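Local coordinates for GCN5-related N-acetyltransferase (Kribbella flavida, PDB 4MY0), which probably transfers an acetyl group from acetyl-CoA to an amine, perhaps of an aminoglycoside, as a member of the GCN5-related N-acetyltransferase superfamily, at residues E203-L208 with V214-S219; T355-L360 with L376-F381. All coordinates share one frame; numbering follows the deposited sequence.

Contact 1 and contact 2 lie on opposite sides of the chain's centre, with their nearest atoms about 28 Å apart, and they share no secondary-structure element. The first pairs the two strands of a hairpin in the second acetyltransferase (GNAT) domain through regular backbone hydrogen bonds, and most of its touching residues are buried. The second, in the sterol carrier protein-like domain, is smaller and partly buried: one aspartate reaches from the helix 371-380 to the start of the helix 357-362. Aromatic rings dominate the chemistry of 203-208 with 214-219, whereas 355-360 with 376-381 relies on a carboxylate and two leucines. Both contacts also meet neighbouring subunits.

Contact 1: E203-L208 with V214-S219; sequences ENFAYL and VVYNWS
Phe205 and Tyr216 form an antiparallel hydrogen-bonded pair, and their side chains meet on the same face of the hairpin. CB of Phe205 sits over the centre of the Tyr216 ring, 4.1 Å from its centroid, in a CH-pi contact. Beyond it the Phe205 ring edge turns toward the tyrosine face in a T-shaped pair, planes 87° apart. The far end of the phenylalanine completes an aromatic cluster, Phe205 CE2 lying 3.5 Å from Trp218 NE1. Obliquely, toward the rim remote from the Phe205 ring, Tyr207 CE2 touches Tyr216 CE2 at 3.6 Å. Tyr216 serves both neighbours because its CG stands between backbone N and carbonyl carbon (chi1 66°), swinging the ring back across the partner strand. An alanine here is likely to leave Phe205 CB without its aromatic cover and open a gap beside Tyr207.

Four backbone bonds set this spacing, Phe205 N to Tyr216 O being the shortest at 2.7 Å. Where the pairing frays, a water bridges Glu203 O and Trp218 N, and Asn217 ND2 gives Asn204 OD1 a weak bond; Asn204 ND2 bonds the Trp198 carbonyl oxygen, which helps hold the amide. The opposite face carries Ala206 against CG2 of Val215.

Tyr207 OH and Trp218 NE1 are hydrogen-bonded by Arg27 and the Ala26 carbonyl of the second subunit. The hairpin belongs to the second GNAT domain, with the Trp218 side chain about 7 Å from a bound acetyl-CoA. Strand 222-230 flanks it, pairing with 214-219, while helix 233-244 packs on Tyr207, Val214 and Tyr216 and helix 192-200 on Ala206 and Val215.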
loop_
_atom_site.group_PDB
_atom_site.type_symbol
_atom_site.label_atom_id
_atom_site.label_comp_id
_atom_site.label_asym_id
_atom_site.label_seq_id
_atom_site.Cartn_x
_atom_site.Cartn_y
_atom_site.Cartn_z
ATOM N N GLU C 203 -1.202 15.907 -26.245
ATOM C CA GLU C 203 -1.281 15.531 -24.832
ATOM C C GLU C 203 -0.872 16.674 -23.917
ATOM O O GLU C 203 -1.075 16.621 -22.699
ATOM C CB GLU C 203 -0.433 14.289 -24.565
ATOM C CG GLU C 203 -0.802 13.148 -25.507
ATOM C CD GLU C 203 -0.025 11.880 -25.235
ATOM O OE1 GLU C 203 -0.448 10.813 -25.735
ATOM O OE2 GLU C 203 1.008 11.958 -24.532
ATOM N N ASN C 204 -0.313 17.722 -24.509
ATOM C CA ASN C 204 0.068 18.899 -23.742
ATOM C C ASN C 204 -0.957 20.001 -23.907
ATOM O O ASN C 204 -1.396 20.278 -25.028
ATOM C CB ASN C 204 1.460 19.369 -24.163
ATOM C CG ASN C 204 2.526 18.368 -23.792
ATOM O OD1 ASN C 204 2.408 17.677 -22.769
ATOM N ND2 ASN C 204 3.556 18.251 -24.625
ATOM N N PHE C 205 -1.346 20.618 -22.793
ATOM C CA PHE C 205 -2.370 21.654 -22.821
ATOM C C PHE C 205 -1.693 22.987 -22.511
ATOM O O PHE C 205 -1.252 23.209 -21.383
ATOM C CB PHE C 205 -3.473 21.356 -21.792
ATOM C CG PHE C 205 -3.989 19.929 -21.830
ATOM C CD1 PHE C 205 -4.014 19.203 -23.024
ATOM C CD2 PHE C 205 -4.451 19.318 -20.668
ATOM C CE1 PHE C 205 -4.477 17.883 -23.057
ATOM C CE2 PHE C 205 -4.924 18.006 -20.689
ATOM C CZ PHE C 205 -4.929 17.283 -21.883
ATOM N N ALA C 206 -1.588 23.854 -23.518
ATOM C CA ALA C 206 -0.860 25.120 -23.386
ATOM C C ALA C 206 -1.809 26.307 -23.467
ATOM O O ALA C 206 -2.669 26.345 -24.334
ATOM C CB ALA C 206 0.215 25.235 -24.478
ATOM N N TYR C 207 -1.645 27.277 -22.571
ATOM C CA TYR C 207 -2.461 28.498 -22.582
ATOM C C TYR C 207 -1.575 29.714 -22.471
ATOM O O TYR C 207 -0.544 29.673 -21.795
ATOM C CB TYR C 207 -3.511 28.471 -21.457
ATOM C CG TYR C 207 -4.465 27.331 -21.688
ATOM C CD1 TYR C 207 -5.548 27.483 -22.534
ATOM C CD2 TYR C 207 -4.222 26.070 -21.145
ATOM C CE1 TYR C 207 -6.391 26.427 -22.805
ATOM C CE2 TYR C 207 -5.072 25.005 -21.409
ATOM C CZ TYR C 207 -6.154 25.196 -22.243
ATOM O OH TYR C 207 -7.017 24.164 -22.526
ATOM N N LEU C 208 -1.978 30.790 -23.144
ATOM C CA LEU C 208 -1.152 31.979 -23.264
ATOM C C LEU C 208 -1.928 33.228 -22.870
ATOM O O LEU C 208 -3.048 33.452 -23.340
ATOM C CB LEU C 208 -0.660 32.116 -24.706
ATOM C CG LEU C 208 0.105 33.389 -25.056
ATOM C CD1 LEU C 208 1.421 33.418 -24.303
ATOM C CD2 LEU C 208 0.336 33.477 -26.554
ATOM N N VAL C 214 1.098 28.775 -19.491
ATOM C CA VAL C 214 1.181 27.554 -18.701
ATOM C C VAL C 214 1.041 26.375 -19.652
ATOM O O VAL C 214 0.273 26.426 -20.633
ATOM C CB VAL C 214 0.108 27.508 -17.585
ATOM C CG1 VAL C 214 -1.286 27.522 -18.179
ATOM C CG2 VAL C 214 0.289 26.268 -16.676
ATOM N N VAL C 215 1.824 25.335 -19.393
ATOM C CA VAL C 215 1.704 24.089 -20.133
ATOM C C VAL C 215 1.509 22.980 -19.117
ATOM O O VAL C 215 2.296 22.841 -18.181
ATOM C CB VAL C 215 2.953 23.800 -20.971
ATOM C CG1 VAL C 215 2.750 22.527 -21.802
ATOM C CG2 VAL C 215 3.260 25.003 -21.885
ATOM N N TYR C 216 0.443 22.204 -19.279
ATOM C CA TYR C 216 0.188 21.104 -18.357
ATOM C C TYR C 216 -0.407 19.893 -19.068
ATOM O O TYR C 216 -0.701 19.944 -20.269
ATOM C CB TYR C 216 -0.682 21.547 -17.173
ATOM C CG TYR C 216 -2.101 21.946 -17.519
ATOM C CD1 TYR C 216 -3.168 21.099 -17.243
ATOM C CD2 TYR C 216 -2.377 23.178 -18.092
ATOM C CE1 TYR C 216 -4.460 21.464 -17.540
ATOM C CE2 TYR C 216 -3.670 23.552 -18.398
ATOM C CZ TYR C 216 -4.708 22.694 -18.122
ATOM O OH TYR C 216 -6.000 23.085 -18.409
ATOM N N ASN C 217 -0.544 18.792 -18.331
ATOM C CA ASN C 217 -1.048 17.545 -18.908
ATOM C C ASN C 217 -1.553 16.608 -17.818
ATOM O O ASN C 217 -1.382 16.885 -16.625
ATOM C CB ASN C 217 0.044 16.853 -19.735
ATOM C CG ASN C 217 1.395 16.859 -19.035
ATOM O OD1 ASN C 217 1.598 16.155 -18.046
ATOM N ND2 ASN C 217 2.324 17.665 -19.545
ATOM N N TRP C 218 -2.175 15.501 -18.222
ATOM C CA TRP C 218 -2.650 14.515 -17.255
ATOM C C TRP C 218 -1.516 13.662 -16.733
ATOM O O TRP C 218 -0.652 13.248 -17.503
ATOM C CB TRP C 218 -3.692 13.607 -17.896
ATOM C CG TRP C 218 -4.981 14.322 -18.150
ATOM C CD1 TRP C 218 -5.420 14.838 -19.339
ATOM C CD2 TRP C 218 -5.995 14.620 -17.182
ATOM N NE1 TRP C 218 -6.646 15.425 -19.165
ATOM C CE2 TRP C 218 -7.026 15.301 -17.852
ATOM C CE3 TRP C 218 -6.141 14.351 -15.818
ATOM C CZ2 TRP C 218 -8.182 15.734 -17.201
ATOM C CZ3 TRP C 218 -7.284 14.780 -15.171
ATOM C CH2 TRP C 218 -8.288 15.473 -15.862
ATOM N N SER C 219 -1.547 13.376 -15.432
ATOM C CA SER C 219 -0.611 12.426 -14.825
ATOM C C SER C 219 -1.389 11.468 -13.898
ATOM O O SER C 219 -1.635 11.792 -12.740
ATOM C CB SER C 219 0.475 13.182 -14.052
ATOM O OG SER C 219 1.534 12.328 -13.664
HETATM O O HOH W 1 -2.304 14.870 -21.019
#

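Contact 2: T355-L360 with L376-F381; sequences TPLAAL and LLDTAF
Asp378 accepts a hydrogen bond from the backbone of Leu357, with Asp378 OD1 3.0 Å from Leu357 N and an N-H...O angle of 152°. The bond uses the syn lone pair of OD1. Leu357 N belongs to the first turn of helix 357-362, just after the N-cap residue Pro356, and the negative group probably interacts favourably with the dipole of that helix. The other carboxylate oxygen, OD2, forms a salt bridge with Arg183 of the third subunit, so one side chain serves both the fold and the assembly.

The apolar part is carried by Leu357, whose side chain crosses that of Leu377 at a slant. Its CD2 branch lies 4.1 Å from CB of Leu377 and also flanks the carboxylate, 3.2 Å from Asp378 OD1. Both leucines also pack on Leu341 of strand 341-344.

The contact joins the N-terminal end of helix 357-362 to the last turn of helix 371-380, the leucines facing the five-stranded sheet. Such helix packing against a sheet is consistent with the alpha/beta architecture of a sterol carrier protein-like domain, here remote from the acetyl-CoA sites.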
loop_
_atom_site.group_PDB
_atom_site.type_symbol
_atom_site.label_atom_id
_atom_site.label_comp_id
_atom_site.label_asym_id
_atom_site.label_seq_id
_atom_site.Cartn_x
_atom_site.Cartn_y
_atom_site.Cartn_z
ATOM N N THR C 355 27.266 26.797 -4.982
ATOM C CA THR C 355 27.376 26.034 -3.736
ATOM C C THR C 355 28.271 26.807 -2.749
ATOM O O THR C 355 29.343 27.276 -3.120
ATOM C CB THR C 355 27.945 24.626 -4.016
ATOM O OG1 THR C 355 27.167 24.003 -5.048
ATOM C CG2 THR C 355 27.926 23.740 -2.764
ATOM N N PRO C 356 27.825 26.960 -1.490
ATOM C CA PRO C 356 28.591 27.737 -0.495
ATOM C C PRO C 356 29.997 27.176 -0.266
ATOM O O PRO C 356 30.184 25.950 -0.275
ATOM C CB PRO C 356 27.768 27.587 0.800
ATOM C CG PRO C 356 26.404 27.120 0.372
ATOM C CD PRO C 356 26.585 26.383 -0.933
ATOM N N LEU C 357 30.970 28.057 -0.050
ATOM C CA LEU C 357 32.349 27.627 0.135
ATOM C C LEU C 357 32.493 26.751 1.378
ATOM O O LEU C 357 33.274 25.797 1.381
ATOM C CB LEU C 357 33.296 28.830 0.221
ATOM C CG LEU C 357 34.073 29.203 -1.046
ATOM C CD1 LEU C 357 35.073 28.121 -1.440
ATOM C CD2 LEU C 357 33.118 29.456 -2.176
ATOM N N ALA C 358 31.741 27.079 2.428
ATOM C CA ALA C 358 31.756 26.275 3.646
ATOM C C ALA C 358 31.494 24.795 3.338
ATOM O O ALA C 358 32.207 23.912 3.823
ATOM C CB ALA C 358 30.738 26.800 4.635
ATOM N N ALA C 359 30.475 24.530 2.525
ATOM C CA ALA C 359 30.137 23.156 2.161
ATOM C C ALA C 359 31.220 22.485 1.325
ATOM O O ALA C 359 31.475 21.285 1.482
ATOM C CB ALA C 359 28.796 23.107 1.425
ATOM N N LEU C 360 31.834 23.246 0.418
ATOM C CA LEU C 360 32.877 22.705 -0.451
ATOM C C LEU C 360 34.133 22.338 0.333
ATOM O O LEU C 360 34.845 21.385 -0.009
ATOM C CB LEU C 360 33.243 23.710 -1.544
ATOM C CG LEU C 360 32.111 24.083 -2.491
ATOM C CD1 LEU C 360 32.612 25.050 -3.531
ATOM C CD2 LEU C 360 31.558 22.830 -3.143
ATOM N N LEU C 376 34.195 36.803 -0.790
ATOM C CA LEU C 376 34.097 37.390 -2.130
ATOM C C LEU C 376 33.470 36.408 -3.131
ATOM O O LEU C 376 32.493 36.732 -3.815
ATOM C CB LEU C 376 35.475 37.848 -2.632
ATOM C CG LEU C 376 36.052 39.209 -2.216
ATOM C CD1 LEU C 376 35.082 40.036 -1.369
ATOM C CD2 LEU C 376 37.383 39.038 -1.503
ATOM N N LEU C 377 34.028 35.207 -3.212
ATOM C CA LEU C 377 33.494 34.189 -4.108
ATOM C C LEU C 377 32.035 33.854 -3.813
ATOM O O LEU C 377 31.234 33.667 -4.734
ATOM C CB LEU C 377 34.342 32.922 -4.032
ATOM C CG LEU C 377 35.738 33.038 -4.631
ATOM C CD1 LEU C 377 36.554 31.799 -4.293
ATOM C CD2 LEU C 377 35.637 33.221 -6.129
ATOM N N ASP C 378 31.690 33.769 -2.530
ATOM C CA ASP C 378 30.327 33.416 -2.138
ATOM C C ASP C 378 29.297 34.398 -2.716
ATOM O O ASP C 378 28.314 33.986 -3.340
ATOM C CB ASP C 378 30.204 33.322 -0.608
ATOM C CG ASP C 378 30.360 31.885 -0.081
ATOM O OD1 ASP C 378 30.651 30.961 -0.874
ATOM O OD2 ASP C 378 30.195 31.679 1.141
ATOM N N THR C 379 29.530 35.695 -2.534
ATOM C CA THR C 379 28.588 36.700 -3.042
ATOM C C THR C 379 28.600 36.846 -4.573
ATOM O O THR C 379 27.547 36.996 -5.192
ATOM C CB THR C 379 28.785 38.070 -2.360
ATOM O OG1 THR C 379 30.142 38.497 -2.516
ATOM C CG2 THR C 379 28.464 37.960 -0.881
ATOM N N ALA C 380 29.788 36.799 -5.170
ATOM C CA ALA C 380 29.932 36.795 -6.629
ATOM C C ALA C 380 29.041 35.748 -7.304
ATOM O O ALA C 380 28.255 36.065 -8.201
ATOM C CB ALA C 380 31.389 36.554 -7.006
ATOM N N PHE C 381 29.171 34.497 -6.872
ATOM C CA PHE C 381 28.408 33.408 -7.473
ATOM C C PHE C 381 27.045 33.236 -6.812
ATOM O O PHE C 381 26.292 32.321 -7.144
ATOM C CB PHE C 381 29.205 32.102 -7.416
ATOM C CG PHE C 381 30.420 32.092 -8.315
ATOM C CD1 PHE C 381 30.309 31.710 -9.645
ATOM C CD2 PHE C 381 31.670 32.471 -7.830
ATOM C CE1 PHE C 381 31.431 31.695 -10.480
ATOM C CE2 PHE C 381 32.793 32.457 -8.655
ATOM C CZ PHE C 381 32.672 32.067 -9.982
#